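Local coordinates for protein ARF-like GTPase (Chlamydomonas reinhardtii, PDB 4M9Q) that is an ARF-like small G protein (Arl13B) that holds phosphoaminophosphonic acid-guanylate ester and a magnesium ion in a P-loop nucleotide-binding fold, at residues 11-16 and 84-89; 77-82 and 108-113. All coordinates share one frame; numbering follows the deposited sequence.

Contact 1. Residues 11-16 and 84-89. With GNP (phosphoaminophosphonic acid-guanylate ester), chain D.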
ATOM      1  N   GLY A  11       4.924   3.478  -0.711  1.00 34.08           N
ATOM      2  CA  GLY A  11       6.187   2.997  -1.284  1.00 33.20           C
ATOM      3  C   GLY A  11       6.932   4.148  -1.932  1.00 33.08           C
ATOM      4  O   GLY A  11       6.344   5.161  -2.209  1.00 31.32           O
ATOM      5  N   LEU A  12       8.219   3.966  -2.208  1.00 34.89           N
ATOM      6  CA  LEU A  12       9.057   5.062  -2.689  1.00 36.52           C
ATOM      7  C   LEU A  12       8.615   5.457  -4.090  1.00 37.11           C
ATOM      8  O   LEU A  12       7.954   4.681  -4.809  1.00 34.72           O
ATOM      9  CB  LEU A  12      10.529   4.644  -2.754  1.00 36.75           C
ATOM     10  CG  LEU A  12      11.254   4.217  -1.482  1.00 37.46           C
ATOM     11  CD1 LEU A  12      12.709   3.880  -1.800  1.00 34.17           C
ATOM     12  CD2 LEU A  12      11.156   5.262  -0.364  1.00 38.56           C
ATOM     13  N   ASP A  13       9.013   6.655  -4.492  1.00 37.67           N
ATOM     14  CA  ASP A  13       8.808   7.064  -5.854  1.00 39.30           C
ATOM     15  C   ASP A  13       9.448   6.017  -6.770  1.00 39.11           C
ATOM     16  O   ASP A  13      10.455   5.415  -6.447  1.00 40.20           O
ATOM     17  CB  ASP A  13       9.395   8.444  -6.100  1.00 44.17           C
ATOM     18  CG  ASP A  13      10.877   8.489  -5.876  1.00 46.74           C
ATOM     19  OD1 ASP A  13      11.284   8.451  -4.693  1.00 49.76           O
ATOM     20  OD2 ASP A  13      11.641   8.556  -6.873  1.00 48.56           O
ATOM     21  N   ASN A  14       8.785   5.760  -7.882  1.00 37.58           N
ATOM     22  CA  ASN A  14       9.250   4.855  -8.905  1.00 37.29           C
ATOM     23  C   ASN A  14       8.993   3.367  -8.628  1.00 34.30           C
ATOM     24  O   ASN A  14       9.292   2.506  -9.461  1.00 32.80           O
ATOM     25  CB  ASN A  14      10.736   5.112  -9.225  1.00 39.47           C
ATOM     26  CG  ASN A  14      11.109   4.663 -10.627  1.00 41.27           C
ATOM     27  OD1 ASN A  14      10.473   5.079 -11.596  1.00 42.72           O
ATOM     28  ND2 ASN A  14      12.129   3.797 -10.743  1.00 39.77           N
ATOM     29  N   ALA A  15       8.375   3.062  -7.494  1.00 31.61           N
ATOM     30  CA  ALA A  15       8.176   1.674  -7.100  1.00 28.72           C
ATOM     31  C   ALA A  15       7.154   0.981  -8.020  1.00 29.31           C
ATOM     32  O   ALA A  15       7.282  -0.256  -8.324  1.00 25.30           O
ATOM     33  CB  ALA A  15       7.726   1.602  -5.660  1.00 26.89           C
ATOM     34  N   GLY A  16       6.168   1.779  -8.456  1.00 29.93           N
ATOM     35  CA  GLY A  16       5.130   1.307  -9.370  1.00 31.30           C
ATOM     36  C   GLY A  16       3.724   1.312  -8.838  1.00 30.98           C
ATOM     37  O   GLY A  16       2.912   0.538  -9.334  1.00 29.41           O
ATOM     38  N   PRO A  84      17.671  -2.754  -5.826  1.00 44.73           N
ATOM     39  CA  PRO A  84      18.206  -2.951  -4.468  1.00 44.54           C
ATOM     40  C   PRO A  84      18.984  -1.753  -3.907  1.00 44.91           C
ATOM     41  O   PRO A  84      19.150  -1.632  -2.692  1.00 43.79           O
ATOM     42  CB  PRO A  84      19.159  -4.144  -4.627  1.00 45.53           C
ATOM     43  CG  PRO A  84      19.059  -4.594  -6.031  1.00 47.16           C
ATOM     44  CD  PRO A  84      18.465  -3.485  -6.826  1.00 47.05           C
ATOM     45  N   GLY A  85      19.463  -0.874  -4.780  1.00 45.55           N
ATOM     46  CA  GLY A  85      20.090   0.339  -4.323  1.00 47.04           C
ATOM     47  C   GLY A  85      19.188   1.126  -3.404  1.00 47.98           C
ATOM     48  O   GLY A  85      19.691   1.892  -2.583  1.00 48.11           O
ATOM     49  N   ARG A  86      17.859   0.937  -3.522  1.00 44.36           N
ATOM     50  CA  ARG A  86      16.930   1.736  -2.769  1.00 43.03           C
ATOM     51  C   ARG A  86      16.294   0.981  -1.623  1.00 41.35           C
ATOM     52  O   ARG A  86      15.420   1.522  -0.911  1.00 42.16           O
ATOM     53  CB  ARG A  86      15.882   2.301  -3.714  1.00 43.50           C
ATOM     54  CG  ARG A  86      16.464   3.271  -4.717  1.00 46.75           C
ATOM     55  CD  ARG A  86      15.973   4.692  -4.466  1.00 49.46           C
ATOM     56  NE  ARG A  86      14.896   5.034  -5.350  1.00 48.96           N
ATOM     57  CZ  ARG A  86      14.017   6.004  -5.151  1.00 50.69           C
ATOM     58  NH1 ARG A  86      14.058   6.775  -4.076  1.00 49.03           N
ATOM     59  NH2 ARG A  86      13.061   6.183  -6.057  1.00 52.31           N
ATOM     60  N   PHE A  87      16.720  -0.252  -1.416  1.00 40.48           N
ATOM     61  CA  PHE A  87      16.119  -1.074  -0.367  1.00 40.35           C
ATOM     62  C   PHE A  87      16.270  -0.428   0.977  1.00 42.55           C
ATOM     63  O   PHE A  87      15.350  -0.459   1.773  1.00 43.84           O
ATOM     64  CB  PHE A  87      16.702  -2.481  -0.323  1.00 39.35           C
ATOM     65  CG  PHE A  87      16.170  -3.420  -1.374  1.00 39.19           C
ATOM     66  CD1 PHE A  87      15.213  -3.018  -2.333  1.00 39.32           C
ATOM     67  CD2 PHE A  87      16.646  -4.721  -1.441  1.00 39.05           C
ATOM     68  CE1 PHE A  87      14.760  -3.915  -3.304  1.00 36.25           C
ATOM     69  CE2 PHE A  87      16.203  -5.599  -2.432  1.00 37.99           C
ATOM     70  CZ  PHE A  87      15.252  -5.186  -3.353  1.00 35.85           C
ATOM     71  N   GLU A  88      17.416   0.172   1.250  0.50 47.13           N
ATOM     72  CA  GLU A  88      17.628   0.726   2.581  0.50 50.77           C
ATOM     73  C   GLU A  88      16.735   1.938   2.840  0.50 51.30           C
ATOM     74  O   GLU A  88      16.216   2.059   3.951  0.50 53.61           O
ATOM     75  CB  GLU A  88      19.093   1.054   2.847  0.50 54.17           C
ATOM     76  CG  GLU A  88      19.400   1.227   4.328  0.50 57.64           C
ATOM     77  CD  GLU A  88      19.583  -0.097   5.048  0.50 58.56           C
ATOM     78  OE1 GLU A  88      19.452  -1.143   4.391  0.50 59.06           O
ATOM     79  OE2 GLU A  88      19.854  -0.096   6.266  0.50 60.58           O
ATOM     80  N   GLU A  89      16.526   2.822   1.853  1.00 49.92           N
ATOM     81  CA  GLU A  89      15.595   3.924   2.090  1.00 50.25           C
ATOM     82  C   GLU A  89      14.143   3.439   2.144  1.00 48.02           C
ATOM     83  O   GLU A  89      13.329   4.006   2.876  1.00 46.76           O
ATOM     84  CB  GLU A  89      15.730   5.133   1.164  1.00 49.95           C
ATOM     85  CG  GLU A  89      15.447   4.937  -0.279  1.00 48.66           C
ATOM     86  CD  GLU A  89      15.180   6.257  -1.020  1.00 50.71           C
ATOM     87  OE1 GLU A  89      14.395   7.131  -0.555  1.00 49.99           O
ATOM     88  OE2 GLU A  89      15.768   6.429  -2.117  1.00 53.53           O
TER
HETATM   89  PG  GNP D 301       5.397   8.088  -7.637  1.00 34.29           P
HETATM   90  O1G GNP D 301       3.942   8.463  -8.244  1.00 36.53           O
HETATM   91  O2G GNP D 301       5.278   7.512  -6.183  1.00 36.00           O
HETATM   92  O3G GNP D 301       6.287   9.333  -7.804  1.00 40.23           O
HETATM   93  N3B GNP D 301       5.966   6.762  -8.534  1.00 32.68           N
HETATM   94  PB  GNP D 301       4.954   5.418  -8.683  1.00 29.89           P
HETATM   95  O1B GNP D 301       3.392   5.819  -8.770  1.00 29.23           O
HETATM   96  O2B GNP D 301       5.273   4.521  -7.519  1.00 29.08           O
HETATM   97  O3A GNP D 301       5.511   4.770 -10.022  1.00 32.94           O
HETATM   98  PA  GNP D 301       4.732   4.505 -11.383  1.00 34.67           P
HETATM   99  O1A GNP D 301       4.566   5.882 -11.898  1.00 37.88           O
HETATM  100  O2A GNP D 301       3.583   3.610 -11.077  1.00 31.68           O
HETATM  101  O5' GNP D 301       5.876   3.696 -12.149  1.00 34.61           O
HETATM  102  C5' GNP D 301       7.217   4.240 -12.200  1.00 36.04           C
HETATM  103  C4' GNP D 301       7.950   3.752 -13.477  1.00 36.68           C
HETATM  104  O4' GNP D 301       8.059   2.326 -13.362  1.00 35.44           O
HETATM  105  C3' GNP D 301       7.151   3.928 -14.761  1.00 37.61           C
HETATM  106  O3' GNP D 301       7.973   3.914 -15.927  1.00 42.29           O
HETATM  107  C2' GNP D 301       6.376   2.660 -14.877  1.00 36.14           C
HETATM  108  O2' GNP D 301       5.993   2.318 -16.176  1.00 36.51           O
HETATM  109  C1' GNP D 301       7.407   1.669 -14.433  1.00 35.78           C
HETATM  110  N9  GNP D 301       6.898   0.372 -13.979  1.00 35.21           N
HETATM  111  C8  GNP D 301       5.910   0.203 -13.102  1.00 34.66           C
HETATM  112  N7  GNP D 301       5.727  -1.099 -12.843  1.00 33.64           N
HETATM  113  C5  GNP D 301       6.602  -1.784 -13.586  1.00 34.83           C
HETATM  114  C6  GNP D 301       6.883  -3.217 -13.774  1.00 35.37           C
HETATM  115  O6  GNP D 301       6.236  -4.097 -13.176  1.00 34.49           O
HETATM  116  N1  GNP D 301       7.863  -3.534 -14.592  1.00 39.16           N
HETATM  117  C2  GNP D 301       8.602  -2.598 -15.266  1.00 39.52           C
HETATM  118  N2  GNP D 301       9.556  -3.052 -16.082  1.00 40.67           N
HETATM  119  N3  GNP D 301       8.406  -1.258 -15.152  1.00 39.10           N
HETATM  120  C4  GNP D 301       7.387  -0.813 -14.342  1.00 36.66           C
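Leu12 and Arg86 give up the most surface where the P-loop, between strand 3-10 and helix 17-24, meets the 3-10 turn 84-86 and the first turn of helix 87-99. The contact combines apolar packing with a salt-bridge network of Asp13, Arg86 and Glu89. Leu12 extends its side chain toward the helix. Its CD1 lies 3.3 Å from Glu89 CG, and the same methyl passes over one face of the Arg86 guanidinium. Arg86 is bent at chi2 and chi3, which brings the edge of the guanidinium to the Asp13 carboxylate. There it forms a salt bridge through both terminal nitrogens. Arg86 NH1 bonds to Asp13 OD1 at 3.3 Å, and Arg86 NH2 makes a weak bond to Asp13 OD2 at 2.9 Å. The carboxylate and guanidinium planes are turned 53° apart, so the two-pronged bridge is twisted, not coplanar. A shorter, straighter bond comes from Glu89, on the helix: Arg86 NH1 bonds to Glu89 OE2 at 2.6 Å with an N-H...O angle of 172°. NH1 is thus shared between two acids, whose like charges it probably offsets. Glu89 has a second cationic partner in Arg62, through OE1. On its nucleotide side, the loop turns from Leu12 to Ala15 in a type II beta turn, with Ala15 N bonded to Leu12 O. Gly16 N donates a hydrogen bond to O2B of the phosphoaminophosphonic acid-guanylate ester at 3.0 Å.

Contact 2. Residues 77-82 and 108-113. With GNP (phosphoaminophosphonic acid-guanylate ester), chain D.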
ATOM      1  N   TYR A  77       2.262  -1.795   0.483  1.00 25.34           N
ATOM      2  CA  TYR A  77       3.543  -1.175   0.321  1.00 25.44           C
ATOM      3  C   TYR A  77       4.236  -1.784  -0.899  1.00 26.54           C
ATOM      4  O   TYR A  77       4.362  -3.008  -0.995  1.00 30.04           O
ATOM      5  CB  TYR A  77       4.363  -1.384   1.561  1.00 27.93           C
ATOM      6  CG  TYR A  77       5.575  -0.470   1.629  1.00 31.46           C
ATOM      7  CD1 TYR A  77       5.454   0.825   2.046  1.00 32.04           C
ATOM      8  CD2 TYR A  77       6.834  -0.928   1.259  1.00 33.24           C
ATOM      9  CE1 TYR A  77       6.546   1.644   2.080  1.00 35.75           C
ATOM     10  CE2 TYR A  77       7.921  -0.108   1.283  1.00 36.29           C
ATOM     11  CZ  TYR A  77       7.769   1.178   1.697  1.00 36.32           C
ATOM     12  OH  TYR A  77       8.860   1.976   1.752  1.00 41.07           O
ATOM     13  N   VAL A  78       4.647  -0.960  -1.853  1.00 26.11           N
ATOM     14  CA  VAL A  78       5.216  -1.425  -3.090  1.00 25.59           C
ATOM     15  C   VAL A  78       6.691  -1.085  -3.104  1.00 30.31           C
ATOM     16  O   VAL A  78       7.106   0.046  -2.801  1.00 28.45           O
ATOM     17  CB  VAL A  78       4.517  -0.758  -4.288  1.00 27.86           C
ATOM     18  CG1 VAL A  78       5.010  -1.341  -5.620  1.00 26.27           C
ATOM     19  CG2 VAL A  78       2.991  -0.911  -4.199  1.00 24.94           C
ATOM     20  N   VAL A  79       7.505  -2.080  -3.475  1.00 32.20           N
ATOM     21  CA  VAL A  79       8.938  -1.927  -3.558  1.00 31.10           C
ATOM     22  C   VAL A  79       9.340  -2.214  -4.979  1.00 31.14           C
ATOM     23  O   VAL A  79       8.821  -3.151  -5.599  1.00 29.59           O
ATOM     24  CB  VAL A  79       9.656  -2.949  -2.674  1.00 32.72           C
ATOM     25  CG1 VAL A  79      11.168  -2.775  -2.774  1.00 36.36           C
ATOM     26  CG2 VAL A  79       9.235  -2.776  -1.241  1.00 35.48           C
ATOM     27  N   ASP A  80      10.283  -1.428  -5.502  1.00 30.87           N
ATOM     28  CA  ASP A  80      10.865  -1.763  -6.810  1.00 31.58           C
ATOM     29  C   ASP A  80      11.882  -2.836  -6.517  1.00 32.10           C
ATOM     30  O   ASP A  80      12.974  -2.535  -6.008  1.00 32.27           O
ATOM     31  CB  ASP A  80      11.483  -0.525  -7.468  1.00 32.65           C
ATOM     32  CG  ASP A  80      12.087  -0.789  -8.855  1.00 35.10           C
ATOM     33  OD1 ASP A  80      12.233  -1.972  -9.265  1.00 35.45           O
ATOM     34  OD2 ASP A  80      12.491   0.227  -9.531  1.00 37.29           O
ATOM     35  N   ALA A  81      11.517  -4.071  -6.841  1.00 29.82           N
ATOM     36  CA  ALA A  81      12.331  -5.205  -6.492  1.00 33.15           C
ATOM     37  C   ALA A  81      13.606  -5.252  -7.323  1.00 35.61           C
ATOM     38  O   ALA A  81      14.529  -5.996  -6.975  1.00 37.05           O
ATOM     39  CB  ALA A  81      11.540  -6.519  -6.638  1.00 32.78           C
ATOM     40  N   ALA A  82      13.642  -4.483  -8.414  1.00 36.16           N
ATOM     41  CA  ALA A  82      14.743  -4.521  -9.382  1.00 38.65           C
ATOM     42  C   ALA A  82      15.713  -3.406  -9.136  1.00 40.56           C
ATOM     43  O   ALA A  82      16.614  -3.231  -9.934  1.00 41.62           O
ATOM     44  CB  ALA A  82      14.248  -4.435 -10.821  1.00 40.00           C
ATOM     45  N   ILE A 108      -0.009  -5.276   6.250  1.00 31.92           N
ATOM     46  CA  ILE A 108       0.739  -4.720   5.120  1.00 29.64           C
ATOM     47  C   ILE A 108       0.908  -5.770   4.014  1.00 30.52           C
ATOM     48  O   ILE A 108       1.425  -6.872   4.212  1.00 29.85           O
ATOM     49  CB  ILE A 108       2.177  -4.328   5.445  1.00 32.20           C
ATOM     50  CG1 ILE A 108       2.373  -3.893   6.867  1.00 33.57           C
ATOM     51  CG2 ILE A 108       2.633  -3.161   4.563  1.00 30.99           C
ATOM     52  CD1 ILE A 108       1.613  -2.698   7.147  1.00 33.05           C
ATOM     53  N   CYS A 109       0.449  -5.442   2.835  1.00 30.35           N
ATOM     54  CA  CYS A 109       0.671  -6.282   1.703  1.00 30.71           C
ATOM     55  C   CYS A 109       1.860  -5.658   0.954  1.00 29.95           C
ATOM     56  O   CYS A 109       1.794  -4.538   0.536  1.00 27.49           O
ATOM     57  CB  CYS A 109      -0.571  -6.297   0.854  1.00 31.85           C
ATOM     58  SG  CYS A 109      -0.314  -7.083  -0.717  1.00 36.09           S
ATOM     59  N   ILE A 110       2.969  -6.368   0.870  1.00 29.77           N
ATOM     60  CA  ILE A 110       4.154  -5.835   0.279  1.00 28.18           C
ATOM     61  C   ILE A 110       4.283  -6.435  -1.100  1.00 28.94           C
ATOM     62  O   ILE A 110       4.342  -7.659  -1.251  1.00 32.07           O
ATOM     63  CB  ILE A 110       5.392  -6.186   1.128  1.00 30.30           C
ATOM     64  CG1 ILE A 110       5.224  -5.584   2.541  1.00 31.59           C
ATOM     65  CG2 ILE A 110       6.674  -5.667   0.463  1.00 27.67           C
ATOM     66  CD1 ILE A 110       5.960  -6.288   3.646  1.00 32.13           C
ATOM     67  N   PHE A 111       4.292  -5.593  -2.123  1.00 27.34           N
ATOM     68  CA  PHE A 111       4.471  -6.095  -3.472  1.00 27.60           C
ATOM     69  C   PHE A 111       5.908  -5.908  -3.912  1.00 27.07           C
ATOM     70  O   PHE A 111       6.425  -4.816  -3.951  1.00 27.04           O
ATOM     71  CB  PHE A 111       3.544  -5.377  -4.426  1.00 29.45           C
ATOM     72  CG  PHE A 111       2.121  -5.853  -4.374  1.00 28.05           C
ATOM     73  CD1 PHE A 111       1.819  -7.100  -4.749  1.00 29.00           C
ATOM     74  CD2 PHE A 111       1.098  -5.005  -4.029  1.00 29.84           C
ATOM     75  CE1 PHE A 111       0.507  -7.545  -4.747  1.00 32.10           C
ATOM     76  CE2 PHE A 111      -0.232  -5.416  -4.040  1.00 30.73           C
ATOM     77  CZ  PHE A 111      -0.529  -6.696  -4.377  1.00 30.57           C
ATOM     78  N   ALA A 112       6.572  -7.002  -4.215  1.00 27.92           N
ATOM     79  CA  ALA A 112       7.948  -6.945  -4.728  1.00 28.60           C
ATOM     80  C   ALA A 112       7.807  -6.771  -6.229  1.00 28.43           C
ATOM     81  O   ALA A 112       7.805  -7.749  -6.973  1.00 32.85           O
ATOM     82  CB  ALA A 112       8.714  -8.237  -4.415  1.00 27.23           C
ATOM     83  N   ASN A 113       7.662  -5.532  -6.654  1.00 27.74           N
ATOM     84  CA  ASN A 113       7.277  -5.218  -8.030  1.00 28.50           C
ATOM     85  C   ASN A 113       8.434  -5.283  -9.058  1.00 29.72           C
ATOM     86  O   ASN A 113       9.612  -5.313  -8.722  1.00 30.71           O
ATOM     87  CB  ASN A 113       6.603  -3.851  -8.060  1.00 26.86           C
ATOM     88  CG  ASN A 113       5.923  -3.569  -9.373  1.00 28.36           C
ATOM     89  OD1 ASN A 113       5.332  -4.474 -10.003  1.00 28.59           O
ATOM     90  ND2 ASN A 113       6.015  -2.329  -9.821  1.00 28.65           N
TER
HETATM   91  PG  GNP D 301       5.397   8.088  -7.637  1.00 34.29           P
HETATM   92  O1G GNP D 301       3.942   8.463  -8.244  1.00 36.53           O
HETATM   93  O2G GNP D 301       5.278   7.512  -6.183  1.00 36.00           O
HETATM   94  O3G GNP D 301       6.287   9.333  -7.804  1.00 40.23           O
HETATM   95  N3B GNP D 301       5.966   6.762  -8.534  1.00 32.68           N
HETATM   96  PB  GNP D 301       4.954   5.418  -8.683  1.00 29.89           P
HETATM   97  O1B GNP D 301       3.392   5.819  -8.770  1.00 29.23           O
HETATM   98  O2B GNP D 301       5.273   4.521  -7.519  1.00 29.08           O
HETATM   99  O3A GNP D 301       5.511   4.770 -10.022  1.00 32.94           O
HETATM  100  PA  GNP D 301       4.732   4.505 -11.383  1.00 34.67           P
HETATM  101  O1A GNP D 301       4.566   5.882 -11.898  1.00 37.88           O
HETATM  102  O2A GNP D 301       3.583   3.610 -11.077  1.00 31.68           O
HETATM  103  O5' GNP D 301       5.876   3.696 -12.149  1.00 34.61           O
HETATM  104  C5' GNP D 301       7.217   4.240 -12.200  1.00 36.04           C
HETATM  105  C4' GNP D 301       7.950   3.752 -13.477  1.00 36.68           C
HETATM  106  O4' GNP D 301       8.059   2.326 -13.362  1.00 35.44           O
HETATM  107  C3' GNP D 301       7.151   3.928 -14.761  1.00 37.61           C
HETATM  108  O3' GNP D 301       7.973   3.914 -15.927  1.00 42.29           O
HETATM  109  C2' GNP D 301       6.376   2.660 -14.877  1.00 36.14           C
HETATM  110  O2' GNP D 301       5.993   2.318 -16.176  1.00 36.51           O
HETATM  111  C1' GNP D 301       7.407   1.669 -14.433  1.00 35.78           C
HETATM  112  N9  GNP D 301       6.898   0.372 -13.979  1.00 35.21           N
HETATM  113  C8  GNP D 301       5.910   0.203 -13.102  1.00 34.66           C
HETATM  114  N7  GNP D 301       5.727  -1.099 -12.843  1.00 33.64           N
HETATM  115  C5  GNP D 301       6.602  -1.784 -13.586  1.00 34.83           C
HETATM  116  C6  GNP D 301       6.883  -3.217 -13.774  1.00 35.37           C
HETATM  117  O6  GNP D 301       6.236  -4.097 -13.176  1.00 34.49           O
HETATM  118  N1  GNP D 301       7.863  -3.534 -14.592  1.00 39.16           N
HETATM  119  C2  GNP D 301       8.602  -2.598 -15.266  1.00 39.52           C
HETATM  120  N2  GNP D 301       9.556  -3.052 -16.082  1.00 40.67           N
HETATM  121  N3  GNP D 301       8.406  -1.258 -15.152  1.00 39.10           N
HETATM  122  C4  GNP D 301       7.387  -0.813 -14.342  1.00 36.66           C
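Tyr77 and Val79 bond edge to edge with Cys109, Phe111 and Asn113 in the mixed, mainly parallel sheet of the P-loop fold. The two strands, 74-80 and 108-113, pair in parallel and belong to a beta-alpha-beta unit whose connecting element is helix 87-99. The axes of the two short segments approach to 4.6 Å and are inclined by 20°. The tight part is the buried run from Tyr77 to Val79. Tyr77 N donates to Cys109 O, and Tyr77 O accepts from Phe111 N, each at 2.8 Å. Val79 N then meets Phe111 O at 3.0 Å in a nearly straight bond (173°), and Val79 O takes Asn113 N. On the face carrying Tyr77, Val79, Ile110 and Ala112, apolar contacts fill in beside the backbone. Tyr77 touches with its CB alone, 3.9 Å from Ile108 CG2. Its CG is anti to the backbone N (chi1 -165°), and the ring leads away toward helix 87-99, where OH bonds to Ser90. On the other face, Val78 CG1 lies 3.8 Å from Asn113 CB.

The looser side is at Asp80 and Ala82, which are partly exposed and barely touch the other strand. Ala81 between them still packs on Ala112, and its N bonds to Asn113 O, past the end of strand 74-80. Asp80 OD1 instead accepts from Ala82 N at 3.0 Å, an Asx turn, while OD2 forms a salt bridge with Lys114. Asn113, the last residue of strand 108-113, lies beside the ligand. Its OD1 accepts from Ala146 N. Asn113 ND2 hydrogen-bonds Ala15 O of the P-loop and also lies near the phosphoaminophosphonic acid-guanylate ester, 3.3 Å from N7.

Contacts 1 and 2 lie with their centres about 9 Å apart and both touch the phosphoaminophosphonic acid-guanylate ester. Contact 1 meets its phosphates through the P-loop; contact 2 reaches the guanine through Asn113. The two are joined directly. Asn113 ND2 is 2.9 Å from Ala15 O, a probable hydrogen bond that ties strand 108-113 to the P-loop. Ala15 CB also packs 3.3 Å from Val78 O. On the helix side, Phe87 CE1 lies 3.5 Å from Asp80 O. Lys114 adds an indirect tie, bonding to Asn14 O and pairing with Asp80. Helix 87-99, whose first turn supplies Glu89 to contact 1, connects the two strands of contact 2.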